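Local coordinates for protein structure-specific endonuclease subunit slx1 (Schizosaccharomyces pombe, PDB 4ZDT) that acts as the catalytic subunit of the slx1-slx4 structure-specific endonuclease, cutting branched DNA near duplex/single-strand junctions, and is represented here by its zinc-binding RING finger domain, at residues Cys35-Phe40 and Val47-Gly52; Glu11-Glu14 and Leu18-Asn21; Ala20-Thr25 and Thr55-Val60. All coordinates share one frame; numbering follows the deposited sequence.

Interaction 1 (Cys35-Phe40 and Val47-Gly52); sequences CLASSF and VLPIEG. With ZN (zinc ion), chain E.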
ATOM      1  N   CYS A  35      -0.127   7.146  -4.307  1.00 25.01           N
ATOM      2  CA  CYS A  35       0.043   8.539  -3.884  1.00 25.47           C
ATOM      3  C   CYS A  35      -0.686   8.860  -2.577  1.00 24.43           C
ATOM      4  O   CYS A  35      -0.106   9.417  -1.646  1.00 24.06           O
ATOM      5  CB  CYS A  35      -0.406   9.528  -4.981  1.00 25.96           C
ATOM      6  SG  CYS A  35       0.645   9.457  -6.438  1.00 28.95           S
ATOM      7  N   LEU A  36      -1.988   8.547  -2.514  1.00 24.09           N
ATOM      8  CA  LEU A  36      -2.772   8.776  -1.300  1.00 23.66           C
ATOM      9  C   LEU A  36      -2.192   7.996  -0.115  1.00 23.58           C
ATOM     10  O   LEU A  36      -2.036   8.539   0.967  1.00 23.48           O
ATOM     11  CB  LEU A  36      -4.249   8.374  -1.517  1.00 22.97           C
ATOM     12  CG  LEU A  36      -5.243   8.823  -0.436  1.00 23.23           C
ATOM     13  CD1 LEU A  36      -5.270  10.344  -0.300  1.00 23.57           C
ATOM     14  CD2 LEU A  36      -6.655   8.305  -0.716  1.00 23.15           C
ATOM     15  N   ALA A  37      -1.886   6.719  -0.321  1.00 24.42           N
ATOM     16  CA  ALA A  37      -1.352   5.913   0.772  1.00 25.09           C
ATOM     17  C   ALA A  37      -0.071   6.539   1.326  1.00 25.81           C
ATOM     18  O   ALA A  37       0.076   6.732   2.543  1.00 25.11           O
ATOM     19  CB  ALA A  37      -1.112   4.474   0.314  1.00 25.32           C
ATOM     20  N   SER A  38       0.851   6.883   0.419  1.00 27.20           N
ATOM     21  CA  SER A  38       2.107   7.535   0.815  1.00 28.46           C
ATOM     22  C   SER A  38       1.840   8.815   1.666  1.00 28.82           C
ATOM     23  O   SER A  38       2.494   9.036   2.707  1.00 28.56           O
ATOM     24  CB  SER A  38       2.970   7.799  -0.431  1.00 28.74           C
ATOM     25  OG  SER A  38       4.187   8.392  -0.064  1.00 31.85           O
ATOM     26  N   SER A  39       0.831   9.605   1.281  1.00 28.58           N
ATOM     27  CA  SER A  39       0.501  10.831   2.031  1.00 28.54           C
ATOM     28  C   SER A  39      -0.071  10.546   3.424  1.00 28.84           C
ATOM     29  O   SER A  39      -0.014  11.392   4.295  1.00 29.36           O
ATOM     30  CB  SER A  39      -0.473  11.721   1.242  1.00 28.56           C
ATOM     31  OG  SER A  39      -1.781  11.165   1.228  1.00 27.71           O
ATOM     32  N   PHE A  40      -0.637   9.361   3.607  1.00 28.68           N
ATOM     33  CA  PHE A  40      -1.276   8.970   4.866  1.00 29.00           C
ATOM     34  C   PHE A  40      -0.303   8.298   5.844  1.00 30.32           C
ATOM     35  O   PHE A  40      -0.521   8.351   7.059  1.00 29.97           O
ATOM     36  CB  PHE A  40      -2.422   8.003   4.591  1.00 28.43           C
ATOM     37  CG  PHE A  40      -3.690   8.651   4.069  1.00 25.57           C
ATOM     38  CD1 PHE A  40      -3.748  10.005   3.759  1.00 24.56           C
ATOM     39  CD2 PHE A  40      -4.830   7.881   3.879  1.00 23.51           C
ATOM     40  CE1 PHE A  40      -4.944  10.594   3.288  1.00 21.87           C
ATOM     41  CE2 PHE A  40      -6.029   8.457   3.407  1.00 24.74           C
ATOM     42  CZ  PHE A  40      -6.067   9.829   3.098  1.00 20.89           C
ATOM     43  N   VAL A  47       3.045   0.090   5.389  1.00 25.67           N
ATOM     44  CA  VAL A  47       2.620  -0.062   3.996  1.00 24.53           C
ATOM     45  C   VAL A  47       1.096   0.126   3.794  1.00 24.31           C
ATOM     46  O   VAL A  47       0.651   0.497   2.699  1.00 23.27           O
ATOM     47  CB  VAL A  47       3.093  -1.415   3.368  1.00 24.24           C
ATOM     48  CG1 VAL A  47       4.636  -1.397   3.082  1.00 23.56           C
ATOM     49  CG2 VAL A  47       2.719  -2.633   4.241  1.00 23.67           C
ATOM     50  N   LEU A  48       0.321  -0.117   4.850  1.00 23.57           N
ATOM     51  CA  LEU A  48      -1.142  -0.053   4.789  1.00 22.95           C
ATOM     52  C   LEU A  48      -1.670   1.055   5.702  1.00 22.86           C
ATOM     53  O   LEU A  48      -1.583   0.949   6.926  1.00 22.36           O
ATOM     54  CB  LEU A  48      -1.746  -1.397   5.209  1.00 23.37           C
ATOM     55  CG  LEU A  48      -3.276  -1.553   5.258  1.00 23.97           C
ATOM     56  CD1 LEU A  48      -3.900  -1.248   3.909  1.00 24.16           C
ATOM     57  CD2 LEU A  48      -3.592  -2.982   5.647  1.00 25.37           C
ATOM     58  N   PRO A  49      -2.220   2.132   5.114  1.00 23.17           N
ATOM     59  CA  PRO A  49      -2.813   3.163   5.963  1.00 23.04           C
ATOM     60  C   PRO A  49      -3.992   2.631   6.768  1.00 22.54           C
ATOM     61  O   PRO A  49      -4.724   1.760   6.296  1.00 22.09           O
ATOM     62  CB  PRO A  49      -3.314   4.212   4.958  1.00 23.79           C
ATOM     63  CG  PRO A  49      -2.493   3.952   3.696  1.00 24.03           C
ATOM     64  CD  PRO A  49      -2.269   2.477   3.678  1.00 23.25           C
ATOM     65  N   ILE A  50      -4.146   3.153   7.979  1.00 22.37           N
ATOM     66  CA  ILE A  50      -5.336   2.926   8.801  1.00 23.87           C
ATOM     67  C   ILE A  50      -6.409   3.981   8.486  1.00 23.54           C
ATOM     68  O   ILE A  50      -7.557   3.657   8.219  1.00 23.51           O
ATOM     69  CB  ILE A  50      -4.983   3.011  10.313  1.00 23.84           C
ATOM     70  CG1 ILE A  50      -3.875   1.994  10.697  1.00 26.80           C
ATOM     71  CG2 ILE A  50      -6.261   2.873  11.209  1.00 25.46           C
ATOM     72  CD1 ILE A  50      -4.167   0.555  10.295  1.00 30.69           C
ATOM     73  N   GLU A  51      -6.023   5.245   8.572  1.00 24.69           N
ATOM     74  CA  GLU A  51      -6.933   6.367   8.317  1.00 25.51           C
ATOM     75  C   GLU A  51      -6.116   7.540   7.779  1.00 25.41           C
ATOM     76  O   GLU A  51      -4.884   7.524   7.833  1.00 25.74           O
ATOM     77  CB  GLU A  51      -7.622   6.785   9.634  1.00 25.99           C
ATOM     78  CG  GLU A  51      -6.653   7.339  10.677  1.00 28.89           C
ATOM     79  CD  GLU A  51      -7.352   7.869  11.927  1.00 34.86           C
ATOM     80  OE1 GLU A  51      -8.600   7.970  11.954  1.00 35.88           O
ATOM     81  OE2 GLU A  51      -6.640   8.182  12.896  1.00 39.13           O
ATOM     82  N   GLY A  52      -6.783   8.566   7.277  1.00 24.66           N
ATOM     83  CA  GLY A  52      -6.058   9.761   6.847  1.00 24.55           C
ATOM     84  C   GLY A  52      -7.035  10.888   6.584  1.00 24.78           C
ATOM     85  O   GLY A  52      -8.235  10.653   6.435  1.00 23.69           O
TER
HETATM   86 ZN    ZN E 301      -0.553  10.284  -8.195  1.00 43.55          ZN
HETATM   87  O   HOH W   1      -2.738   9.619   7.970  1.00 37.06           O
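Helix 33-40 of the RING finger meets the chain leading into strand 51-53 mainly through A37 and F40, which rest on P49 and G52. The contact illustrates how a small zinc domain with few regular elements can pack a helical face closely on a loop by using a proline and a glycine. The CB of A37 touches CG of the P49 ring at 3.7 Å, and one turn further on CB of F40 lies 3.9 Å from CB of the same proline. The F40 ring is clasped on both faces. G52 CA sits over its centre as a CH-pi contact, 3.5 Å from the centroid and 4° off the ring normal, and the absence of a side chain on G52 lets the backbone come so close. CG of L36 covers the opposite face, offset toward the rim, while P49 CB lies at the edge. F40 reaches this slot with CG beside the backbone N and anti to the carbonyl carbon (chi1 -77°). Replacing F40 with an alanine would probably leave a gap between G52 and L36 and deprive F66 of its edge-to-face partner. A water bridges the two backbones, donating to F40 O at 2.7 Å and to E51 O at 3.0 Å. Near the helix end, S39 OG gives a hydrogen bond to L36 O (2.7 Å). Beyond the contact, L29 of the slx4 chain packs on both A37 and P49, bringing the partner subunit against the same patch. At the start of 35-40, C35 SG binds zinc at 2.3 Å together with C6, C9 and H32, tying the helix to the first metal site of the RING finger's cross-brace fold.

Interaction 2 (Glu11-Glu14 and Leu18-Asn21); sequences ECIE and LRAN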
ATOM      1  N   GLU A  11       0.114  13.533 -12.406  1.00 48.00           N
ATOM      2  CA  GLU A  11       0.171  12.651 -13.569  1.00 48.90           C
ATOM      3  C   GLU A  11      -1.227  12.147 -13.875  1.00 49.51           C
ATOM      4  O   GLU A  11      -2.102  12.122 -12.996  1.00 49.20           O
ATOM      5  CB  GLU A  11       1.122  11.462 -13.350  1.00 49.19           C
ATOM      6  CG  GLU A  11       2.519  11.823 -12.842  1.00 50.68           C
ATOM      7  CD  GLU A  11       3.317  12.666 -13.826  1.00 53.79           C
ATOM      8  OE1 GLU A  11       3.277  12.369 -15.043  1.00 53.12           O
ATOM      9  OE2 GLU A  11       3.994  13.622 -13.376  1.00 55.56           O
ATOM     10  N   CYS A  12      -1.441  11.758 -15.126  1.00 50.27           N
ATOM     11  CA  CYS A  12      -2.732  11.253 -15.550  1.00 51.47           C
ATOM     12  C   CYS A  12      -2.992   9.866 -14.991  1.00 51.29           C
ATOM     13  O   CYS A  12      -2.066   9.085 -14.789  1.00 51.53           O
ATOM     14  CB  CYS A  12      -2.861  11.269 -17.075  1.00 51.58           C
ATOM     15  SG  CYS A  12      -3.175  12.862 -17.859  1.00 56.06           S
ATOM     16  N   ILE A  13      -4.259   9.586 -14.714  1.00 51.31           N
ATOM     17  CA  ILE A  13      -4.685   8.272 -14.261  1.00 51.37           C
ATOM     18  C   ILE A  13      -5.355   7.589 -15.440  1.00 51.83           C
ATOM     19  O   ILE A  13      -6.385   8.041 -15.921  1.00 51.63           O
ATOM     20  CB  ILE A  13      -5.654   8.350 -13.040  1.00 50.72           C
ATOM     21  CG1 ILE A  13      -5.004   9.122 -11.886  1.00 50.28           C
ATOM     22  CG2 ILE A  13      -6.067   6.953 -12.591  1.00 50.30           C
ATOM     23  CD1 ILE A  13      -5.937   9.394 -10.698  1.00 49.50           C
ATOM     24  N   GLU A  14      -4.755   6.492 -15.891  1.00 53.05           N
ATOM     25  CA  GLU A  14      -5.243   5.754 -17.053  1.00 54.12           C
ATOM     26  C   GLU A  14      -6.624   5.160 -16.786  1.00 54.52           C
ATOM     27  O   GLU A  14      -7.058   5.080 -15.633  1.00 54.96           O
ATOM     28  CB  GLU A  14      -4.247   4.655 -17.456  1.00 54.39           C
ATOM     29  CG  GLU A  14      -2.819   5.146 -17.762  1.00 56.14           C
ATOM     30  CD  GLU A  14      -2.755   6.225 -18.848  1.00 58.26           C
ATOM     31  OE1 GLU A  14      -3.653   6.274 -19.724  1.00 58.84           O
ATOM     32  OE2 GLU A  14      -1.793   7.027 -18.823  1.00 58.74           O
ATOM     33  N   LEU A  18      -6.593   1.541 -11.210  1.00 40.92           N
ATOM     34  CA  LEU A  18      -7.333   1.739  -9.971  1.00 37.84           C
ATOM     35  C   LEU A  18      -7.009   3.119  -9.408  1.00 36.19           C
ATOM     36  O   LEU A  18      -5.908   3.636  -9.606  1.00 36.29           O
ATOM     37  CB  LEU A  18      -6.979   0.659  -8.952  1.00 37.20           C
ATOM     38  CG  LEU A  18      -7.229  -0.799  -9.326  1.00 36.87           C
ATOM     39  CD1 LEU A  18      -6.701  -1.730  -8.235  1.00 35.62           C
ATOM     40  CD2 LEU A  18      -8.722  -1.088  -9.624  1.00 35.94           C
ATOM     41  N   ARG A  19      -7.961   3.718  -8.700  1.00 33.34           N
ATOM     42  CA  ARG A  19      -7.755   5.055  -8.134  1.00 31.30           C
ATOM     43  C   ARG A  19      -8.611   5.330  -6.900  1.00 29.58           C
ATOM     44  O   ARG A  19      -9.775   4.933  -6.835  1.00 29.33           O
ATOM     45  CB  ARG A  19      -8.011   6.127  -9.196  1.00 31.19           C
ATOM     46  CG  ARG A  19      -9.476   6.490  -9.372  1.00 32.20           C
ATOM     47  CD  ARG A  19      -9.807   6.754 -10.832  1.00 35.64           C
ATOM     48  NE  ARG A  19      -9.367   5.664 -11.700  1.00 37.39           N
ATOM     49  CZ  ARG A  19      -9.400   5.698 -13.031  1.00 38.74           C
ATOM     50  NH1 ARG A  19      -9.870   6.782 -13.646  1.00 38.62           N
ATOM     51  NH2 ARG A  19      -8.980   4.659 -13.741  1.00 38.83           N
ATOM     52  N   ALA A  20      -8.022   6.019  -5.927  1.00 27.98           N
ATOM     53  CA  ALA A  20      -8.736   6.421  -4.724  1.00 26.90           C
ATOM     54  C   ALA A  20      -9.651   7.584  -5.051  1.00 26.77           C
ATOM     55  O   ALA A  20      -9.311   8.432  -5.892  1.00 25.82           O
ATOM     56  CB  ALA A  20      -7.757   6.828  -3.646  1.00 25.78           C
ATOM     57  N   ASN A  21     -10.815   7.603  -4.397  1.00 26.02           N
ATOM     58  CA  ASN A  21     -11.683   8.772  -4.377  1.00 25.78           C
ATOM     59  C   ASN A  21     -12.342   8.947  -3.012  1.00 25.00           C
ATOM     60  O   ASN A  21     -12.808   7.979  -2.399  1.00 23.57           O
ATOM     61  CB  ASN A  21     -12.744   8.741  -5.485  1.00 26.62           C
ATOM     62  CG  ASN A  21     -13.881   7.808  -5.171  1.00 29.33           C
ATOM     63  OD1 ASN A  21     -13.727   6.581  -5.213  1.00 33.12           O
ATOM     64  ND2 ASN A  21     -15.034   8.381  -4.816  1.00 29.78           N
TER
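NH2 of R19 is hydrogen-bonded to the backbone O of E17, in the loop that separates 11-14 from 18-21, and this bond places the guanidinium end beside the E14 carbonyl, with R19 NH2 2.7 Å from E14 O. The apolar half of the contact lies against a flat side of the same group. I13 CG2 stands over the centre of one guanidinium face, with R19 CZ 3.6 Å away and NE only slightly farther. Further up the arginine, its CB approaches I13 CD1 at 4.2 Å. The isoleucine branches divide the work: CG2 is anti to the backbone N and meets the guanidinium, while the CG1 arm carries CD1 toward the base of the arginine. R19 itself is bent at chi2 and chi3 (52°), which folds its end back over the isoleucine. E17 closes the turn a second time, its OE2 accepting from E14 N. I13 is buried and also rests on C6 and H32, two ligands of a zinc ion, as well as on I30 of strand 30-31. This is the loop between the first and second ligand pairs of a cross-brace RING finger.

Interaction 3 (Ala20-Thr25 and Thr55-Val60); sequences ANCPFT and TKCKRV. With ZN (zinc ion), chain F.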
ATOM      1  N   ALA A  20      -8.022   6.019  -5.927  1.00 27.98           N
ATOM      2  CA  ALA A  20      -8.736   6.421  -4.724  1.00 26.90           C
ATOM      3  C   ALA A  20      -9.651   7.584  -5.051  1.00 26.77           C
ATOM      4  O   ALA A  20      -9.311   8.432  -5.892  1.00 25.82           O
ATOM      5  CB  ALA A  20      -7.757   6.828  -3.646  1.00 25.78           C
ATOM      6  N   ASN A  21     -10.815   7.603  -4.397  1.00 26.02           N
ATOM      7  CA  ASN A  21     -11.683   8.772  -4.377  1.00 25.78           C
ATOM      8  C   ASN A  21     -12.342   8.947  -3.012  1.00 25.00           C
ATOM      9  O   ASN A  21     -12.808   7.979  -2.399  1.00 23.57           O
ATOM     10  CB  ASN A  21     -12.744   8.741  -5.485  1.00 26.62           C
ATOM     11  CG  ASN A  21     -13.881   7.808  -5.171  1.00 29.33           C
ATOM     12  OD1 ASN A  21     -13.727   6.581  -5.213  1.00 33.12           O
ATOM     13  ND2 ASN A  21     -15.034   8.381  -4.816  1.00 29.78           N
ATOM     14  N   CYS A  22     -12.363  10.188  -2.545  1.00 23.93           N
ATOM     15  CA  CYS A  22     -13.118  10.535  -1.359  1.00 23.33           C
ATOM     16  C   CYS A  22     -14.576  10.184  -1.640  1.00 22.83           C
ATOM     17  O   CYS A  22     -15.121  10.575  -2.673  1.00 22.14           O
ATOM     18  CB  CYS A  22     -12.962  12.016  -1.052  1.00 23.64           C
ATOM     19  SG  CYS A  22     -13.794  12.566   0.461  1.00 25.14           S
ATOM     20  N   PRO A  23     -15.205   9.415  -0.729  1.00 22.92           N
ATOM     21  CA  PRO A  23     -16.547   8.885  -1.002  1.00 22.94           C
ATOM     22  C   PRO A  23     -17.650   9.934  -0.935  1.00 23.50           C
ATOM     23  O   PRO A  23     -18.787   9.602  -1.230  1.00 24.06           O
ATOM     24  CB  PRO A  23     -16.751   7.821   0.111  1.00 22.65           C
ATOM     25  CG  PRO A  23     -15.915   8.331   1.267  1.00 21.91           C
ATOM     26  CD  PRO A  23     -14.700   9.023   0.608  1.00 22.27           C
ATOM     27  N   PHE A  24     -17.330  11.165  -0.542  1.00 23.64           N
ATOM     28  CA  PHE A  24     -18.335  12.218  -0.479  1.00 25.39           C
ATOM     29  C   PHE A  24     -18.373  12.980  -1.815  1.00 25.62           C
ATOM     30  O   PHE A  24     -17.378  13.542  -2.248  1.00 26.00           O
ATOM     31  CB  PHE A  24     -18.103  13.154   0.719  1.00 25.05           C
ATOM     32  CG  PHE A  24     -18.294  12.455   2.052  1.00 24.49           C
ATOM     33  CD1 PHE A  24     -17.234  11.770   2.656  1.00 23.92           C
ATOM     34  CD2 PHE A  24     -19.550  12.408   2.650  1.00 25.36           C
ATOM     35  CE1 PHE A  24     -17.419  11.088   3.900  1.00 23.68           C
ATOM     36  CE2 PHE A  24     -19.757  11.713   3.872  1.00 23.09           C
ATOM     37  CZ  PHE A  24     -18.682  11.057   4.488  1.00 23.92           C
ATOM     38  N   THR A  25     -19.532  12.970  -2.447  1.00 26.48           N
ATOM     39  CA  THR A  25     -19.715  13.602  -3.760  1.00 27.71           C
ATOM     40  C   THR A  25     -19.434  15.104  -3.689  1.00 27.66           C
ATOM     41  O   THR A  25     -18.989  15.691  -4.678  1.00 27.15           O
ATOM     42  CB  THR A  25     -21.092  13.305  -4.318  1.00 27.92           C
ATOM     43  OG1 THR A  25     -21.294  11.894  -4.257  1.00 29.65           O
ATOM     44  CG2 THR A  25     -21.208  13.732  -5.788  1.00 29.81           C
ATOM     45  N   THR A  55      -7.229  15.629   1.703  1.00 30.69           N
ATOM     46  CA  THR A  55      -6.605  16.956   1.611  1.00 33.43           C
ATOM     47  C   THR A  55      -7.558  18.044   1.075  1.00 33.39           C
ATOM     48  O   THR A  55      -7.344  19.246   1.309  1.00 34.57           O
ATOM     49  CB  THR A  55      -5.278  16.924   0.824  1.00 33.21           C
ATOM     50  OG1 THR A  55      -4.532  18.101   1.135  1.00 38.20           O
ATOM     51  CG2 THR A  55      -5.522  16.869  -0.666  1.00 34.49           C
ATOM     52  N   LYS A  56      -8.605  17.611   0.383  1.00 33.06           N
ATOM     53  CA  LYS A  56      -9.570  18.519  -0.220  1.00 32.61           C
ATOM     54  C   LYS A  56     -10.657  18.906   0.811  1.00 32.12           C
ATOM     55  O   LYS A  56     -10.737  20.075   1.199  1.00 31.47           O
ATOM     56  CB  LYS A  56     -10.121  17.923  -1.533  1.00 32.64           C
ATOM     57  CG  LYS A  56     -10.973  18.896  -2.389  1.00 34.86           C
ATOM     58  CD  LYS A  56     -11.589  18.231  -3.636  1.00 34.98           C
ATOM     59  CE  LYS A  56     -12.388  19.254  -4.494  1.00 35.76           C
ATOM     60  NZ  LYS A  56     -13.069  18.634  -5.672  1.00 34.52           N
ATOM     61  N   CYS A  57     -11.437  17.938   1.317  1.00 30.83           N
ATOM     62  CA  CYS A  57     -12.516  18.254   2.277  1.00 29.82           C
ATOM     63  C   CYS A  57     -12.126  18.263   3.770  1.00 30.06           C
ATOM     64  O   CYS A  57     -12.915  18.700   4.614  1.00 30.03           O
ATOM     65  CB  CYS A  57     -13.713  17.325   2.069  1.00 29.89           C
ATOM     66  SG  CYS A  57     -13.373  15.603   2.610  1.00 25.58           S
ATOM     67  N   LYS A  58     -10.928  17.778   4.096  1.00 29.79           N
ATOM     68  CA  LYS A  58     -10.442  17.705   5.494  1.00 29.48           C
ATOM     69  C   LYS A  58     -11.151  16.707   6.402  1.00 28.59           C
ATOM     70  O   LYS A  58     -10.913  16.721   7.602  1.00 29.52           O
ATOM     71  CB  LYS A  58     -10.436  19.089   6.200  1.00 30.39           C
ATOM     72  CG  LYS A  58      -9.880  20.244   5.377  1.00 32.05           C
ATOM     73  CD  LYS A  58      -8.451  19.999   4.915  1.00 33.35           C
ATOM     74  CE  LYS A  58      -7.899  21.258   4.255  1.00 35.44           C
ATOM     75  NZ  LYS A  58      -6.587  20.991   3.622  1.00 37.55           N
ATOM     76  N   ARG A  59     -12.027  15.857   5.875  1.00 26.88           N
ATOM     77  CA  ARG A  59     -12.602  14.793   6.714  1.00 25.41           C
ATOM     78  C   ARG A  59     -11.509  13.758   7.015  1.00 25.20           C
ATOM     79  O   ARG A  59     -10.606  13.565   6.198  1.00 23.65           O
ATOM     80  CB  ARG A  59     -13.771  14.103   6.020  1.00 25.42           C
ATOM     81  CG  ARG A  59     -15.031  14.973   5.802  1.00 24.02           C
ATOM     82  CD  ARG A  59     -16.025  14.180   4.954  1.00 22.00           C
ATOM     83  NE  ARG A  59     -17.336  14.815   4.746  1.00 23.03           N
ATOM     84  CZ  ARG A  59     -17.671  15.515   3.666  1.00 24.98           C
ATOM     85  NH1 ARG A  59     -16.778  15.729   2.686  1.00 23.94           N
ATOM     86  NH2 ARG A  59     -18.898  16.020   3.565  1.00 25.29           N
ATOM     87  N   VAL A  60     -11.580  13.107   8.180  1.00 24.66           N
ATOM     88  CA  VAL A  60     -10.596  12.060   8.526  1.00 24.17           C
ATOM     89  C   VAL A  60     -11.293  10.728   8.454  1.00 23.76           C
ATOM     90  O   VAL A  60     -12.178  10.429   9.274  1.00 24.10           O
ATOM     91  CB  VAL A  60      -9.975  12.275   9.927  1.00 23.92           C
ATOM     92  CG1 VAL A  60      -9.031  11.129  10.280  1.00 24.90           C
ATOM     93  CG2 VAL A  60      -9.219  13.598   9.962  1.00 24.49           C
TER
HETATM   94 ZN    ZN F 302     -12.737  14.571   0.639  1.00 32.57          ZN
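C22 and C57 meet across a zinc ion, and their sulfurs form the compact inner part of this contact: each SG binds the metal at 2.3 Å, and C22 SG lies 3.7 Å from C57 SG, one edge of the coordination shell. C22 sends its sulfur inward with SG anti to the backbone N (chi1 -177°). The C57 sulfur is gripped further by its own segment, accepting from R59 N at 3.5 Å (N-H...S angle 164°) and from R59 NH1 at 3.4 Å. These two N-H groups are likely to offset part of the thiolate's negative charge. C27 and C54 complete the Cys4 site, the second of the two interleaved zinc sites of the RING cross-brace; the CxxC turn from C54 to C57, followed by K58 in a left-handed backbone conformation and closed by R59 N on C57 SG, is a zinc knuckle. Outward from the metal the contact thins to one stacked pair, F24 and R59, both partly exposed. The guanidinium of R59 lies flat on the F24 ring, the planes 6° apart and the centres separated by 3.9 Å, in a cation-pi stack; NE stands over the ring's centre, CD adds a CH-pi contact to the same face, and NH1 reaches F24 CB at 3.5 Å. R59 thus bridges the two zones, since NH1 turns to the sulfur while NH2 forms a salt bridge with D26.

In the fold
Interactions 1, 2 and 3 lie 13 to 15 Å apart, centre to centre, around one small RING finger. Interaction 2 closes first along the chain, and interaction 1 is nested inside the loop that interaction 3 closes. Strand 20-21 belongs to both 2 and 3, leading from the side of the first zinc ion to the second. Interaction 1 touches this strand where L36 CD2 packs on A20 CB at 3.5 Å, and meets interaction 3 again where E51 and G52 face V60 across the hairpin of strands 51-53 and 60-62. Helix 33-40, strand 20-21 and that hairpin thereby link the two zinc sites, while both segments of interaction 1, through A37 and through V47-P49, pack against slx4.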